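Local coordinates for protein SAP-like pentraxin (Limulus polyphemus, PDB 3FLT) that binds two calcium ions per subunit and is an octameric serum amyloid P-like pentraxin that binds PE, at the interface of chains A and B and the interface of chains A and C. Coordinates in Å, arbitrary orientation; residue numbers count along the deposited sequence, not the author numbering. Chains: chain A/B/C, SAP-like pentraxin.

Contact 1 and contact 2 join chain A to two different neighbours, and their C-alpha centres lie about 29 Å apart. They share no residue position. Contact 1 uses strand 201-204 of A and, through residue 208, strand 207-211 of B. In each chain that strand leads on to the tail whose residues A:His213 and A:Leu217 meet helix 175-182 and nearby segments of C in contact 2. Contact 1 belongs to a two-fold interface, and contact 2 to one that is not an exact two-fold. That would fit contact 1 joining two octameric rings and contact 2 joining neighbours within one, though the contacts alone do not show it.

Contact 1: the interface of chains A and B. Residues chain A 25, 200-202; chain B 208.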
loop_
_atom_site.group_PDB
_atom_site.type_symbol
_atom_site.label_atom_id
_atom_site.label_comp_id
_atom_site.label_asym_id
_atom_site.label_seq_id
_atom_site.Cartn_x
_atom_site.Cartn_y
_atom_site.Cartn_z
ATOM N N MET A 25 -34.851 -13.514 -35.273
ATOM C CA MET A 25 -34.460 -13.042 -36.599
ATOM C C MET A 25 -33.601 -13.987 -37.408
ATOM O O MET A 25 -33.800 -14.148 -38.608
ATOM C CB MET A 25 -33.712 -11.717 -36.481
ATOM C CG MET A 25 -34.569 -10.551 -36.060
ATOM S SD MET A 25 -35.865 -10.251 -37.264
ATOM C CE MET A 25 -34.979 -9.260 -38.493
ATOM N N SER A 200 -31.073 -10.664 -31.799
ATOM C CA SER A 200 -32.326 -9.974 -32.066
ATOM C C SER A 200 -33.494 -10.887 -32.403
ATOM O O SER A 200 -33.326 -11.948 -33.015
ATOM C CB SER A 200 -32.122 -8.923 -33.155
ATOM O OG SER A 200 -31.589 -9.507 -34.320
ATOM N N PHE A 201 -34.681 -10.472 -31.963
ATOM C CA PHE A 201 -35.902 -11.225 -32.192
ATOM C C PHE A 201 -37.077 -10.285 -32.437
ATOM O O PHE A 201 -37.067 -9.132 -31.999
ATOM C CB PHE A 201 -36.187 -12.135 -30.989
ATOM C CG PHE A 201 -36.409 -11.398 -29.695
ATOM C CD1 PHE A 201 -37.643 -10.826 -29.400
ATOM C CD2 PHE A 201 -35.390 -11.300 -28.748
ATOM C CE1 PHE A 201 -37.857 -10.170 -28.176
ATOM C CE2 PHE A 201 -35.589 -10.650 -27.523
ATOM C CZ PHE A 201 -36.825 -10.087 -27.238
ATOM N N VAL A 202 -38.084 -10.777 -33.149
ATOM C CA VAL A 202 -39.258 -9.977 -33.447
ATOM C C VAL A 202 -40.310 -10.172 -32.373
ATOM O O VAL A 202 -40.550 -11.293 -31.930
ATOM C CB VAL A 202 -39.872 -10.354 -34.813
ATOM C CG1 VAL A 202 -41.089 -9.483 -35.105
ATOM C CG2 VAL A 202 -38.842 -10.179 -35.897
ATOM N N ILE B 208 -38.592 -5.009 -33.857
ATOM C CA ILE B 208 -37.480 -5.914 -33.587
ATOM C C ILE B 208 -36.636 -5.465 -32.400
ATOM O O ILE B 208 -36.174 -4.320 -32.353
ATOM C CB ILE B 208 -36.549 -6.018 -34.792
ATOM C CG1 ILE B 208 -37.367 -6.280 -36.059
ATOM C CG2 ILE B 208 -35.530 -7.131 -34.552
ATOM C CD1 ILE B 208 -36.537 -6.331 -37.310
#
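A:Val202 and B:Ile208 form an antiparallel beta bridge, which brings strand 201-204 of A alongside strand 207-211 of B, with A:Val202 CA 4.4 Å from B:Ile208 CA. The peptide oxygen of A:Phe201 also faces the partner strand. A:Phe201 O lies 3.6 Å from the branch methyl CG2 of B:Ile208. A:Phe201 therefore contributes through its backbone here, while its ring is directed elsewhere.

Chain A hides 65 Å² of the residue B:Ile208. Its two arms part at CB. CG2 stands anti to the backbone N and reaches A:Phe201 O and A:Ser200. CG1 takes the position anti to the carbonyl carbon (chi1 -49°), and the arm runs on extended to CD1. That extension carries CD1 to the thioether end of A:Met25, where A:Met25 CE and B:Ile208 CD1 are 3.5 Å apart.

A:Met25 meets the isoleucine at about a right angle. Its chain bends at chi2 and again at chi3. The first two torsions place the sulfur between the ends of the two arms, with A:Met25 SD 4.0 Å from B:Ile208 CD1 and 4.1 Å from B:Ile208 CG2. The turn at chi3 (-83°) then brings CE to B:Ile208 CD1. Higher on the chain, A:Met25 CG is 3.9 Å from B:Ile208 CG2. The methionine thus touches both arms.

Two lighter contacts border this pair, both through carbon atoms. A:Ser200 offers its CB, 4.1 Å from B:Ile208 CG2. A:Val202 CG2 approaches B:Ile208 CG1 at a slant.

The whole A-B interface is two-fold symmetric. A:Ile208 accordingly meets B:Met25, B:Ser200 and B:Val202 in the same way. In the fold, the site lies near the C-terminal end of the sequence, at strands 201-204 and 207-211 of the pentraxin beta-sandwich, with A:Met25 added from the loop just after strand 21-24.

Contact 2: the interface of chains A and C. Residues chain A 213, 217; chain C 169, 173, 177, 181, 189-190, 192.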
loop_
_atom_site.group_PDB
_atom_site.type_symbol
_atom_site.label_atom_id
_atom_site.label_comp_id
_atom_site.label_asym_id
_atom_site.label_seq_id
_atom_site.Cartn_x
_atom_site.Cartn_y
_atom_site.Cartn_z
ATOM N N HIS A 213 -37.516 -9.914 -11.713
ATOM C CA HIS A 213 -37.033 -9.703 -10.350
ATOM C C HIS A 213 -36.738 -11.016 -9.635
ATOM O O HIS A 213 -36.752 -11.077 -8.408
ATOM C CB HIS A 213 -38.047 -8.906 -9.528
ATOM C CG HIS A 213 -38.213 -7.498 -9.992
ATOM N ND1 HIS A 213 -39.331 -7.064 -10.674
ATOM C CD2 HIS A 213 -37.373 -6.439 -9.934
ATOM C CE1 HIS A 213 -39.171 -5.800 -11.019
ATOM N NE2 HIS A 213 -37.991 -5.396 -10.583
ATOM N N LEU A 217 -33.794 -7.861 -6.673
ATOM C CA LEU A 217 -34.983 -7.082 -6.355
ATOM C C LEU A 217 -34.819 -5.618 -6.749
ATOM O O LEU A 217 -35.848 -4.918 -6.891
ATOM C CB LEU A 217 -35.275 -7.205 -4.864
ATOM C CG LEU A 217 -36.718 -7.120 -4.383
ATOM C CD1 LEU A 217 -37.633 -7.944 -5.267
ATOM C CD2 LEU A 217 -36.763 -7.624 -2.951
ATOM O OXT LEU A 217 -33.656 -5.188 -6.901
ATOM N N TRP C 169 -44.337 -3.484 -5.784
ATOM C CA TRP C 169 -43.897 -4.246 -6.950
ATOM C C TRP C 169 -45.086 -4.879 -7.667
ATOM O O TRP C 169 -46.091 -5.214 -7.043
ATOM C CB TRP C 169 -42.951 -5.370 -6.527
ATOM C CG TRP C 169 -41.615 -4.924 -6.010
ATOM C CD1 TRP C 169 -40.451 -4.859 -6.711
ATOM C CD2 TRP C 169 -41.300 -4.526 -4.667
ATOM N NE1 TRP C 169 -39.424 -4.455 -5.890
ATOM C CE2 TRP C 169 -39.918 -4.241 -4.630
ATOM C CE3 TRP C 169 -42.048 -4.383 -3.494
ATOM C CZ2 TRP C 169 -39.266 -3.821 -3.460
ATOM C CZ3 TRP C 169 -41.401 -3.965 -2.333
ATOM C CH2 TRP C 169 -40.022 -3.690 -2.326
ATOM N N LEU C 173 -43.543 -11.009 -4.445
ATOM C CA LEU C 173 -42.257 -11.324 -3.815
ATOM C C LEU C 173 -42.258 -12.628 -3.014
ATOM O O LEU C 173 -43.298 -13.084 -2.534
ATOM C CB LEU C 173 -41.797 -10.167 -2.914
ATOM C CG LEU C 173 -41.705 -8.760 -3.521
ATOM C CD1 LEU C 173 -40.811 -7.886 -2.637
ATOM C CD2 LEU C 173 -41.132 -8.834 -4.932
ATOM N N GLN C 177 -37.329 -12.763 -0.214
ATOM C CA GLN C 177 -37.241 -11.397 -0.701
ATOM C C GLN C 177 -37.855 -10.422 0.301
ATOM O O GLN C 177 -37.241 -9.402 0.623
ATOM C CB GLN C 177 -37.952 -11.251 -2.037
ATOM C CG GLN C 177 -37.314 -12.020 -3.156
ATOM C CD GLN C 177 -37.973 -11.741 -4.485
ATOM O OE1 GLN C 177 -39.202 -11.780 -4.596
ATOM N NE2 GLN C 177 -37.163 -11.463 -5.508
ATOM N N VAL C 181 -36.514 -6.904 2.386
ATOM C CA VAL C 181 -37.187 -5.619 2.253
ATOM C C VAL C 181 -37.441 -4.970 3.621
ATOM O O VAL C 181 -37.201 -3.779 3.799
ATOM C CB VAL C 181 -38.528 -5.785 1.484
ATOM C CG1 VAL C 181 -39.317 -4.486 1.483
ATOM C CG2 VAL C 181 -38.247 -6.221 0.066
ATOM N N PRO C 189 -34.357 -2.670 -0.598
ATOM C CA PRO C 189 -34.810 -2.681 -1.988
ATOM C C PRO C 189 -35.881 -1.626 -2.244
ATOM O O PRO C 189 -36.548 -1.169 -1.313
ATOM C CB PRO C 189 -35.334 -4.099 -2.163
ATOM C CG PRO C 189 -34.462 -4.889 -1.239
ATOM C CD PRO C 189 -34.459 -4.019 -0.013
ATOM N N ARG C 190 -36.036 -1.238 -3.508
ATOM C CA ARG C 190 -37.026 -0.239 -3.898
ATOM C C ARG C 190 -38.059 -0.839 -4.839
ATOM O O ARG C 190 -37.719 -1.582 -5.758
ATOM C CB ARG C 190 -36.350 0.946 -4.584
ATOM C CG ARG C 190 -35.470 1.762 -3.661
ATOM C CD ARG C 190 -34.721 2.847 -4.421
ATOM N NE ARG C 190 -33.996 3.748 -3.527
ATOM C CZ ARG C 190 -34.571 4.551 -2.629
ATOM N NH1 ARG C 190 -35.903 4.574 -2.489
ATOM N NH2 ARG C 190 -33.812 5.344 -1.872
ATOM N N ASN C 192 -40.628 -1.389 -7.825
ATOM C CA ASN C 192 -40.517 -1.035 -9.233
ATOM C C ASN C 192 -41.745 -0.286 -9.749
ATOM O O ASN C 192 -41.668 0.379 -10.778
ATOM C CB ASN C 192 -40.270 -2.287 -10.076
ATOM C CG ASN C 192 -41.507 -3.154 -10.223
ATOM O OD1 ASN C 192 -42.165 -3.496 -9.242
ATOM N ND2 ASN C 192 -41.819 -3.527 -11.453
#
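A:Leu217, the C-terminal residue of chain A, inserts its side chain into an apolar pocket of chain C. Chain C hides 118 Å² of this residue. The two methyls divide the pocket. A:Leu217 CD2 lies 3.6 Å from C:Val181 CG2, with the ring of C:Pro189 flanking it on the CB side. A:Leu217 CD1 turns to the other wall and lies 3.6 Å from C:Leu173 CD2. The leucine crosses C:Val181 at about a right angle and meets C:Leu173 and C:Pro189 at a slant.

C:Trp169 adds a further wall, and its side chain crosses that of A:Leu217 at about a right angle. Its indole nitrogen NE1 is 4.0 Å from A:Leu217 CD1. C:Trp169 NE1 also comes within 3.7 Å of the C-terminal carboxylate oxygen A:Leu217 O, a close approach and not a hydrogen bond. C:Leu173, which itself touches A:Leu217, also rests on the indole and may hold it in place. Its CD1 lies over one face, toward the rim, 3.8 Å above the plane of the C:Trp169 ring.

C:Gln177 and C:Val181 sit one turn apart on helix 175-182. The glutamine joins the pocket to its polar rim. Its CG is anti to the carbonyl carbon, and the extended chain carries the amide past A:Leu217 CD1 to the backbone of A:His213. There C:Gln177 NE2 donates a hydrogen bond to A:His213 O at 3.0 Å. The oxygen lies close to the amide plane, and the donor sits nearly in line with the carbonyl (171°). The bond is bent at the hydrogen (135°).

Beyond this bond, the imidazole of A:His213 approaches C:Asn192, with ring and amide planes 67° apart. This is a van der Waals contact: A:His213 CE1 rests 3.5 Å from the amide nitrogen ND2 of C:Asn192.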